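Local coordinates for ribosomal RNA processing protein 6 (Trypanosoma brucei brucei, PDB 4NLC) that probably degrades and trims RNA from its 3' end as the 3'-5' exoribonuclease of the Rrp6 family, the present chain being its catalytic core, at residues T91-D96 with I144-H149; N168-S173 with Y228-L233; L111-T116 with Q220-F225. The protein carries 1 engineered substitution. All coordinates share one frame; numbering follows the deposited sequence.

Contact 1. Residues T91-D96 with I144-H149; sequences TEIAVD and IVKVFH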
loop_
_atom_site.group_PDB
_atom_site.type_symbol
_atom_site.label_atom_id
_atom_site.label_comp_id
_atom_site.label_asym_id
_atom_site.label_seq_id
_atom_site.Cartn_x
_atom_site.Cartn_y
_atom_site.Cartn_z
ATOM N N THR A 91 17.663 9.177 15.276
ATOM C CA THR A 91 16.739 8.819 16.369
ATOM C C THR A 91 15.280 8.867 15.873
ATOM O O THR A 91 14.374 8.370 16.543
ATOM C CB THR A 91 16.975 9.705 17.604
ATOM O OG1 THR A 91 16.886 11.073 17.214
ATOM C CG2 THR A 91 18.321 9.426 18.277
ATOM N N GLU A 92 15.063 9.480 14.707
ATOM C CA GLU A 92 13.772 9.581 14.050
ATOM C C GLU A 92 13.927 9.812 12.555
ATOM O O GLU A 92 14.767 10.608 12.124
ATOM C CB GLU A 92 12.803 10.598 14.698
ATOM C CG GLU A 92 13.161 12.064 14.549
ATOM C CD GLU A 92 14.201 12.588 15.512
ATOM O OE1 GLU A 92 14.285 12.066 16.649
ATOM O OE2 GLU A 92 14.958 13.504 15.113
ATOM N N ILE A 93 13.116 9.085 11.764
ATOM C CA ILE A 93 13.125 9.179 10.299
ATOM C C ILE A 93 11.699 9.256 9.850
ATOM O O ILE A 93 10.831 8.703 10.535
ATOM C CB ILE A 93 13.884 8.001 9.605
ATOM C CG1 ILE A 93 13.100 6.653 9.709
ATOM C CG2 ILE A 93 15.350 7.864 10.102
ATOM C CD1 ILE A 93 13.734 5.428 8.970
ATOM N N ALA A 94 11.450 9.930 8.701
ATOM C CA ALA A 94 10.108 10.081 8.116
ATOM C C ALA A 94 10.057 9.158 6.926
ATOM O O ALA A 94 10.993 9.141 6.125
ATOM C CB ALA A 94 9.873 11.512 7.676
ATOM N N VAL A 95 8.994 8.345 6.839
ATOM C CA VAL A 95 8.832 7.365 5.784
ATOM C C VAL A 95 7.460 7.513 5.103
ATOM O O VAL A 95 6.455 7.831 5.750
ATOM C CB VAL A 95 9.066 5.901 6.298
ATOM C CG1 VAL A 95 9.117 4.896 5.134
ATOM C CG2 VAL A 95 10.328 5.775 7.172
ATOM N N ASP A 96 7.433 7.254 3.792
ATOM C CA ASP A 96 6.237 7.164 2.963
ATOM C C ASP A 96 6.484 6.153 1.823
ATOM O O ASP A 96 7.624 5.768 1.552
ATOM C CB ASP A 96 5.751 8.533 2.449
ATOM C CG ASP A 96 4.322 8.536 1.893
ATOM O OD1 ASP A 96 3.522 7.634 2.277
ATOM O OD2 ASP A 96 4.000 9.443 1.085
ATOM N N ILE A 144 14.870 4.111 17.176
ATOM C CA ILE A 144 14.649 4.952 16.009
ATOM C C ILE A 144 13.173 5.041 15.838
ATOM O O ILE A 144 12.527 4.009 15.617
ATOM C CB ILE A 144 15.342 4.434 14.695
ATOM C CG1 ILE A 144 16.876 4.235 14.895
ATOM C CG2 ILE A 144 15.019 5.366 13.474
ATOM C CD1 ILE A 144 17.648 3.643 13.703
ATOM N N VAL A 145 12.617 6.266 15.927
ATOM C CA VAL A 145 11.177 6.446 15.669
ATOM C C VAL A 145 10.968 6.540 14.149
ATOM O O VAL A 145 11.660 7.323 13.478
ATOM C CB VAL A 145 10.575 7.658 16.433
ATOM C CG1 VAL A 145 9.149 7.974 15.951
ATOM C CG2 VAL A 145 10.577 7.400 17.931
ATOM N N LYS A 146 10.017 5.747 13.604
ATOM C CA LYS A 146 9.650 5.807 12.180
ATOM C C LYS A 146 8.343 6.574 12.104
ATOM O O LYS A 146 7.306 6.096 12.562
ATOM C CB LYS A 146 9.468 4.412 11.565
ATOM C CG LYS A 146 10.760 3.693 11.088
ATOM C CD LYS A 146 11.741 3.311 12.197
ATOM C CE LYS A 146 11.172 2.277 13.151
ATOM N NZ LYS A 146 12.197 1.731 14.086
ATOM N N VAL A 147 8.411 7.781 11.581
ATOM C CA VAL A 147 7.277 8.679 11.409
ATOM C C VAL A 147 6.627 8.448 10.018
ATOM O O VAL A 147 7.272 8.614 8.975
ATOM C CB VAL A 147 7.700 10.170 11.583
ATOM C CG1 VAL A 147 6.485 11.111 11.534
ATOM C CG2 VAL A 147 8.496 10.386 12.860
ATOM N N PHE A 148 5.350 8.109 10.010
ATOM C CA PHE A 148 4.582 7.988 8.771
ATOM C C PHE A 148 3.367 8.889 8.917
ATOM O O PHE A 148 2.935 9.139 10.038
ATOM C CB PHE A 148 4.084 6.546 8.605
ATOM C CG PHE A 148 5.051 5.504 8.106
ATOM C CD1 PHE A 148 6.018 4.964 8.955
ATOM C CD2 PHE A 148 4.938 4.991 6.820
ATOM C CE1 PHE A 148 6.854 3.910 8.522
ATOM C CE2 PHE A 148 5.767 3.943 6.389
ATOM C CZ PHE A 148 6.705 3.397 7.253
ATOM N N HIS A 149 2.757 9.292 7.813
ATOM C CA HIS A 149 1.519 10.075 7.880
ATOM C C HIS A 149 0.361 9.241 7.290
ATOM O O HIS A 149 0.261 9.117 6.079
ATOM C CB HIS A 149 1.654 11.425 7.155
ATOM C CG HIS A 149 0.506 12.337 7.452
ATOM N ND1 HIS A 149 0.597 13.312 8.420
ATOM C CD2 HIS A 149 -0.752 12.330 6.956
ATOM C CE1 HIS A 149 -0.593 13.883 8.463
ATOM N NE2 HIS A 149 -1.435 13.323 7.604
HETATM O O HOH W 1 3.991 8.810 5.325
#

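Contact 2. Residues N168-S173 with Y228-L233; sequences NLFDTS and YVYDRL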
loop_
_atom_site.group_PDB
_atom_site.type_symbol
_atom_site.label_atom_id
_atom_site.label_comp_id
_atom_site.label_asym_id
_atom_site.label_seq_id
_atom_site.Cartn_x
_atom_site.Cartn_y
_atom_site.Cartn_z
ATOM N N ASN A 168 8.155 0.893 16.939
ATOM C CA ASN A 168 8.060 2.306 17.299
ATOM C C ASN A 168 7.675 3.197 16.113
ATOM O O ASN A 168 8.387 4.125 15.701
ATOM C CB ASN A 168 9.273 2.827 18.054
ATOM C CG ASN A 168 9.140 2.556 19.527
ATOM O OD1 ASN A 168 8.030 2.487 20.087
ATOM N ND2 ASN A 168 10.257 2.378 20.187
ATOM N N LEU A 169 6.481 2.908 15.617
ATOM C CA LEU A 169 5.829 3.683 14.608
ATOM C C LEU A 169 5.206 4.886 15.304
ATOM O O LEU A 169 4.689 4.768 16.425
ATOM C CB LEU A 169 4.688 2.841 13.947
ATOM C CG LEU A 169 3.696 3.594 13.014
ATOM C CD1 LEU A 169 4.367 4.021 11.735
ATOM C CD2 LEU A 169 2.479 2.740 12.692
ATOM N N PHE A 170 5.282 6.046 14.649
ATOM C CA PHE A 170 4.547 7.233 15.067
ATOM C C PHE A 170 3.779 7.707 13.834
ATOM O O PHE A 170 4.380 7.984 12.800
ATOM C CB PHE A 170 5.407 8.342 15.695
ATOM C CG PHE A 170 4.556 9.447 16.296
ATOM C CD1 PHE A 170 4.092 10.499 15.511
ATOM C CD2 PHE A 170 4.215 9.432 17.648
ATOM C CE1 PHE A 170 3.329 11.528 16.075
ATOM C CE2 PHE A 170 3.464 10.466 18.209
ATOM C CZ PHE A 170 3.006 11.496 17.413
ATOM N N ASP A 171 2.449 7.744 13.937
ATOM C CA ASP A 171 1.590 8.144 12.832
ATOM C C ASP A 171 1.067 9.564 13.084
ATOM O O ASP A 171 0.275 9.778 14.004
ATOM C CB ASP A 171 0.453 7.124 12.645
ATOM C CG ASP A 171 -0.377 7.311 11.376
ATOM O OD1 ASP A 171 -0.612 8.479 10.974
ATOM O OD2 ASP A 171 -0.866 6.308 10.843
ATOM N N THR A 172 1.531 10.527 12.271
ATOM C CA THR A 172 1.175 11.943 12.408
ATOM C C THR A 172 -0.317 12.220 12.082
ATOM O O THR A 172 -0.868 13.222 12.550
ATOM C CB THR A 172 2.138 12.852 11.615
ATOM O OG1 THR A 172 2.332 12.323 10.313
ATOM C CG2 THR A 172 3.474 13.010 12.297
ATOM N N SER A 173 -0.966 11.328 11.318
ATOM C CA SER A 173 -2.377 11.475 11.017
ATOM C C SER A 173 -3.184 11.101 12.283
ATOM O O SER A 173 -4.138 11.801 12.617
ATOM C CB SER A 173 -2.761 10.621 9.812
ATOM O OG SER A 173 -4.153 10.708 9.564
ATOM N N TYR A 228 9.501 17.837 10.853
ATOM C CA TYR A 228 9.140 19.130 11.476
ATOM C C TYR A 228 7.715 19.041 11.979
ATOM O O TYR A 228 7.442 19.494 13.081
ATOM C CB TYR A 228 9.274 20.308 10.504
ATOM C CG TYR A 228 8.779 21.636 11.063
ATOM C CD1 TYR A 228 9.517 22.333 12.019
ATOM C CD2 TYR A 228 7.592 22.207 10.613
ATOM C CE1 TYR A 228 9.086 23.564 12.517
ATOM C CE2 TYR A 228 7.141 23.435 11.114
ATOM C CZ TYR A 228 7.899 24.112 12.059
ATOM O OH TYR A 228 7.479 25.328 12.538
ATOM N N VAL A 229 6.808 18.471 11.162
ATOM C CA VAL A 229 5.384 18.260 11.483
ATOM C C VAL A 229 5.312 17.415 12.753
ATOM O O VAL A 229 4.586 17.754 13.690
ATOM C CB VAL A 229 4.624 17.626 10.269
ATOM C CG1 VAL A 229 3.303 16.980 10.687
ATOM C CG2 VAL A 229 4.390 18.671 9.177
ATOM N N TYR A 230 6.128 16.351 12.801
ATOM C CA TYR A 230 6.254 15.450 13.946
ATOM C C TYR A 230 6.600 16.252 15.240
ATOM O O TYR A 230 5.917 16.101 16.247
ATOM C CB TYR A 230 7.324 14.370 13.636
ATOM C CG TYR A 230 7.754 13.540 14.825
ATOM C CD1 TYR A 230 6.850 12.701 15.480
ATOM C CD2 TYR A 230 9.083 13.519 15.242
ATOM C CE1 TYR A 230 7.252 11.879 16.534
ATOM C CE2 TYR A 230 9.501 12.696 16.294
ATOM C CZ TYR A 230 8.578 11.883 16.941
ATOM O OH TYR A 230 8.952 11.113 18.013
ATOM N N ASP A 231 7.629 17.122 15.180
ATOM C CA ASP A 231 8.065 17.982 16.291
ATOM C C ASP A 231 6.911 18.903 16.764
ATOM O O ASP A 231 6.616 18.961 17.954
ATOM C CB ASP A 231 9.265 18.845 15.863
ATOM C CG ASP A 231 10.580 18.140 15.622
ATOM O OD1 ASP A 231 10.709 16.967 16.018
ATOM O OD2 ASP A 231 11.497 18.777 15.080
ATOM N N ARG A 232 6.219 19.549 15.821
ATOM C CA ARG A 232 5.083 20.434 16.110
ATOM C C ARG A 232 3.873 19.713 16.743
ATOM O O ARG A 232 3.271 20.238 17.690
ATOM C CB ARG A 232 4.682 21.209 14.849
ATOM C CG ARG A 232 5.723 22.268 14.402
ATOM C CD ARG A 232 5.794 23.525 15.268
ATOM N NE ARG A 232 4.506 24.228 15.361
ATOM C CZ ARG A 232 4.041 25.098 14.468
ATOM N NH1 ARG A 232 4.761 25.412 13.394
ATOM N NH2 ARG A 232 2.855 25.663 14.643
ATOM N N LEU A 233 3.538 18.495 16.245
ATOM C CA LEU A 233 2.441 17.691 16.815
ATOM C C LEU A 233 2.785 17.186 18.220
ATOM O O LEU A 233 1.906 17.143 19.078
ATOM C CB LEU A 233 2.053 16.535 15.897
ATOM C CG LEU A 233 1.398 16.943 14.579
ATOM C CD1 LEU A 233 1.287 15.752 13.641
ATOM C CD2 LEU A 233 0.047 17.566 14.819
#

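Contact 3. Residues L111-T116 with Q220-F225; sequences LMQIST and QQDTHF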
loop_
_atom_site.group_PDB
_atom_site.type_symbol
_atom_site.label_atom_id
_atom_site.label_comp_id
_atom_site.label_asym_id
_atom_site.label_seq_id
_atom_site.Cartn_x
_atom_site.Cartn_y
_atom_site.Cartn_z
ATOM N N LEU A 111 7.774 2.607 -4.667
ATOM C CA LEU A 111 8.780 3.543 -4.197
ATOM C C LEU A 111 8.646 3.731 -2.717
ATOM O O LEU A 111 7.547 3.614 -2.176
ATOM C CB LEU A 111 8.481 4.880 -4.882
ATOM C CG LEU A 111 9.626 5.785 -5.279
ATOM C CD1 LEU A 111 10.529 5.130 -6.336
ATOM C CD2 LEU A 111 9.074 7.130 -5.774
ATOM N N MET A 112 9.778 3.999 -2.057
ATOM C CA MET A 112 9.821 4.279 -0.624
ATOM C C MET A 112 10.567 5.614 -0.526
ATOM O O MET A 112 11.596 5.797 -1.170
ATOM C CB MET A 112 10.568 3.173 0.158
ATOM C CG MET A 112 10.730 3.476 1.646
ATOM S SD MET A 112 11.645 2.204 2.562
ATOM C CE MET A 112 10.364 1.032 2.835
ATOM N N GLN A 113 10.044 6.536 0.264
ATOM C CA GLN A 113 10.698 7.821 0.446
ATOM C C GLN A 113 11.095 7.876 1.913
ATOM O O GLN A 113 10.350 7.412 2.789
ATOM C CB GLN A 113 9.754 8.995 0.073
ATOM C CG GLN A 113 9.268 8.974 -1.386
ATOM C CD GLN A 113 7.867 8.466 -1.488
ATOM O OE1 GLN A 113 6.897 9.190 -1.296
ATOM N NE2 GLN A 113 7.723 7.201 -1.745
ATOM N N ILE A 114 12.289 8.394 2.173
ATOM C CA ILE A 114 12.805 8.529 3.532
ATOM C C ILE A 114 13.437 9.890 3.696
ATOM O O ILE A 114 14.316 10.243 2.915
ATOM C CB ILE A 114 13.820 7.399 3.937
ATOM C CG1 ILE A 114 13.188 5.983 3.890
ATOM C CG2 ILE A 114 14.387 7.653 5.345
ATOM C CD1 ILE A 114 14.048 4.965 3.190
ATOM N N SER A 115 13.080 10.601 4.763
ATOM C CA SER A 115 13.767 11.839 5.086
ATOM C C SER A 115 14.377 11.733 6.467
ATOM O O SER A 115 13.759 11.186 7.387
ATOM C CB SER A 115 12.833 13.047 5.047
ATOM O OG SER A 115 12.413 13.413 3.742
ATOM N N THR A 116 15.567 12.313 6.615
ATOM C CA THR A 116 16.256 12.474 7.895
ATOM C C THR A 116 16.292 13.976 8.116
ATOM O O THR A 116 15.922 14.732 7.217
ATOM C CB THR A 116 17.688 11.833 7.923
ATOM O OG1 THR A 116 18.625 12.627 7.202
ATOM C CG2 THR A 116 17.719 10.395 7.433
ATOM N N GLN A 220 9.769 13.197 -2.940
ATOM C CA GLN A 220 10.611 13.853 -1.956
ATOM C C GLN A 220 9.789 14.711 -0.947
ATOM O O GLN A 220 10.057 14.648 0.259
ATOM C CB GLN A 220 11.646 14.726 -2.684
ATOM C CG GLN A 220 12.531 15.526 -1.742
ATOM C CD GLN A 220 13.387 16.548 -2.453
ATOM O OE1 GLN A 220 13.057 17.047 -3.540
ATOM N NE2 GLN A 220 14.514 16.880 -1.845
ATOM N N GLN A 221 8.813 15.502 -1.444
ATOM C CA GLN A 221 8.037 16.423 -0.612
ATOM C C GLN A 221 7.042 15.744 0.336
ATOM O O GLN A 221 6.646 16.377 1.314
ATOM C CB GLN A 221 7.355 17.488 -1.469
ATOM C CG GLN A 221 8.280 18.653 -1.777
ATOM C CD GLN A 221 7.703 19.581 -2.801
ATOM O OE1 GLN A 221 6.582 20.064 -2.672
ATOM N NE2 GLN A 221 8.457 19.843 -3.852
ATOM N N ASP A 222 6.706 14.452 0.104
ATOM C CA ASP A 222 5.829 13.683 0.980
ATOM C C ASP A 222 6.515 13.358 2.325
ATOM O O ASP A 222 5.806 13.163 3.315
ATOM C CB ASP A 222 5.356 12.385 0.291
ATOM C CG ASP A 222 4.127 12.510 -0.599
ATOM O OD1 ASP A 222 3.544 13.624 -0.669
ATOM O OD2 ASP A 222 3.741 11.498 -1.214
ATOM N N THR A 223 7.888 13.335 2.377
ATOM C CA THR A 223 8.599 13.074 3.634
ATOM C C THR A 223 9.419 14.261 4.138
ATOM O O THR A 223 9.698 14.345 5.332
ATOM C CB THR A 223 9.491 11.832 3.523
ATOM O OG1 THR A 223 10.468 12.017 2.489
ATOM C CG2 THR A 223 8.707 10.560 3.324
ATOM N N HIS A 224 9.875 15.131 3.224
ATOM C CA HIS A 224 10.731 16.298 3.499
ATOM C C HIS A 224 10.282 17.184 4.688
ATOM O O HIS A 224 11.135 17.642 5.462
ATOM C CB HIS A 224 10.875 17.132 2.228
ATOM C CG HIS A 224 11.745 18.333 2.405
ATOM N ND1 HIS A 224 13.109 18.257 2.253
ATOM C CD2 HIS A 224 11.405 19.602 2.741
ATOM C CE1 HIS A 224 13.563 19.477 2.498
ATOM N NE2 HIS A 224 12.569 20.316 2.810
ATOM N N PHE A 225 8.959 17.367 4.870
ATOM C CA PHE A 225 8.440 18.216 5.954
ATOM C C PHE A 225 7.916 17.431 7.175
ATOM O O PHE A 225 7.534 18.042 8.177
ATOM C CB PHE A 225 7.329 19.155 5.426
ATOM C CG PHE A 225 7.635 19.854 4.116
ATOM C CD1 PHE A 225 8.296 21.077 4.098
ATOM C CD2 PHE A 225 7.214 19.317 2.908
ATOM C CE1 PHE A 225 8.550 21.734 2.895
ATOM C CE2 PHE A 225 7.514 19.953 1.704
ATOM C CZ PHE A 225 8.140 21.175 1.708
HETATM O O HOH W 2 13.425 16.605 7.696
#

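Contact 1. Residues T91-D96 with I144-H149
Val95 and Phe148 close the far end of a parallel pair of strands, where side-chain packing joins backbone bonding. From CB outward, Phe148 follows the edge of Val95. Its CB lies near Val95 O, and with CG beside the backbone N (chi1 -79°) the ring leans toward the neighbouring strand. CG stays by the same oxygen, and CD2 comes to 3.4 Å from Val95 O, while CD1 approaches Val95 CB only at long range. Farther out, CE1, CE2 and above all CZ lie beneath Val95 CB, and Phe148 CZ at the tip meets Val95 CG1 at 3.5 Å. Val95 CB itself stands over the ring face, 3.8 Å from the centroid and offset toward the rim, a CH-pi contact in which the two side chains run side by side and point the same way.

Behind this pair the backbones are joined in parallel register, Glu92 opposite Val145, Ile93 opposite Lys146 and Ala94 opposite Val147. Four hydrogen bonds alternate between the strands. Val145 N donates to Thr91 O at 2.8 Å, and Ile93 N reaches Val145 O at 2.9 Å. Val147 N to Ile93 O and Val95 N to Val147 O complete the set. Beyond them a water continues the link, donating to Val95 O at 2.7 Å and accepting from His149 N at 2.8 Å. On the Phe148 side of the sheet, the aliphatic part of Lys146 presents CG to Ile93 CG1 at 4.0 Å, while its NZ turns back to Ile144 O. The opposite face, with Ala94 and Val147, is covered by Leu226 of helix 226-238. Such a parallel pairing of the first and fourth core strands is characteristic of the RNase H-like fold to which 3'-5' exonuclease domains of this family belong.

Contact 2. Residues N168-S173 with Y228-L233
Phe170 offers a ring face to the edge of Tyr230, making an edge-to-face aromatic pair between the last strand of the sheet and helix 226-238. The centroids are 5.0 Å apart and the planes meet at 70°. Tyr230 CE1 stands over the Phe170 face, displaced toward the rim, and the nearest carbons are Phe170 CD1 and Tyr230 CD1 at 3.5 Å. Both CG atoms lie anti to their backbone N (chi1 -171° in Phe170), which carries the two rings toward each other. Phe254 of helix 249-261 makes a second edge-to-face pair with Phe170.

Next in sequence, Asp171 turns away from helix 226-238 and serves as the N-cap of helix 172-178, its OD1 accepting from Ser173 N at 2.9 Å; OD1 also receives Gly150 N. Thr172 then turns back toward the contact. Its CB lies 3.6 Å from Leu233 CD1, the two side chains crossing at about a right angle, and the same methyl sits 3.5 Å from Thr172 O. Thr172 CG2 rests 4.0 Å from Tyr230 CA and also touches Leu233 CD1. The hydroxyl of Thr172 serves the strand side instead, bonded to His149 ND1 and Phe148 O, and Tyr230 OH pairs with Gln54 OE1.

The chemistry is thus divided: mainly carbon surfaces meet across the two segments, while each buried hydroxyl finds its polar partners outside them, so cohesion rests on aromatic and aliphatic contact.

Contact 3. Residues L111-T116 with Q220-F225
Thr223 and Ser115 meet through opposed hydroxyls, each set by its first torsion. In Thr223, OG1 is placed between the backbone N and the carbonyl carbon (chi1 60°), and in Ser115, OG lies beside the backbone N (chi1 -71°), which brings Thr223 OG1 and Ser115 OG to 2.7 Å. They are hydrogen-bonded. Ser115 OG also pairs with Asp120 OD1, so the serine oxygen joins strand, helix and the carboxylate of Asp120. Ser115 CB, for its part, packs at 3.4 Å against Thr223 O.

On its other branch Thr223 turns carbon toward the strand: CG2 lies 3.8 Å from Gln113 CB and 3.6 Å from Gln113 O. The threonine thus spans two residues of the strand that face the same way, one through its hydroxyl and one through its methyl. Asp120 works on the helix as well, its OD2 accepting from Gln220 NE2 and His224 ND1, while Gln220 O receives His224 N at 3.0 Å within the helix.

Just before Thr223, Asp222 carries its carboxylate close to those of Asp96 and Glu98, a gathering of like charges. This is consistent with the acidic cluster of DEDD-type exonucleases, in which a carboxylate from a late helix is set beside those of the first strand of the RNase H-like sheet, where relatives hold two metal ions.

How the contacts relate
The three contacts belong to one RNase H-like exonuclease domain and share its mixed sheet. Contact 1 is the central one: its centre lies about 8 Å from that of contact 2 and about 10 Å from that of contact 3, which are themselves about 13 Å apart. Strand 92-100 pairs with strand 108-115 of contact 3 on one side and strand 145-148 of contact 1 on the other, while strand 145-148 pairs in turn with strand 169-171 of contact 2. Along the chain contact 1 closes before contact 2 opens, whereas contact 3 crosses both. Of the consecutive helices, 213-224 brings contact 3 beside the probable active site, and 226-238 covers strands 145-148 and 169-171.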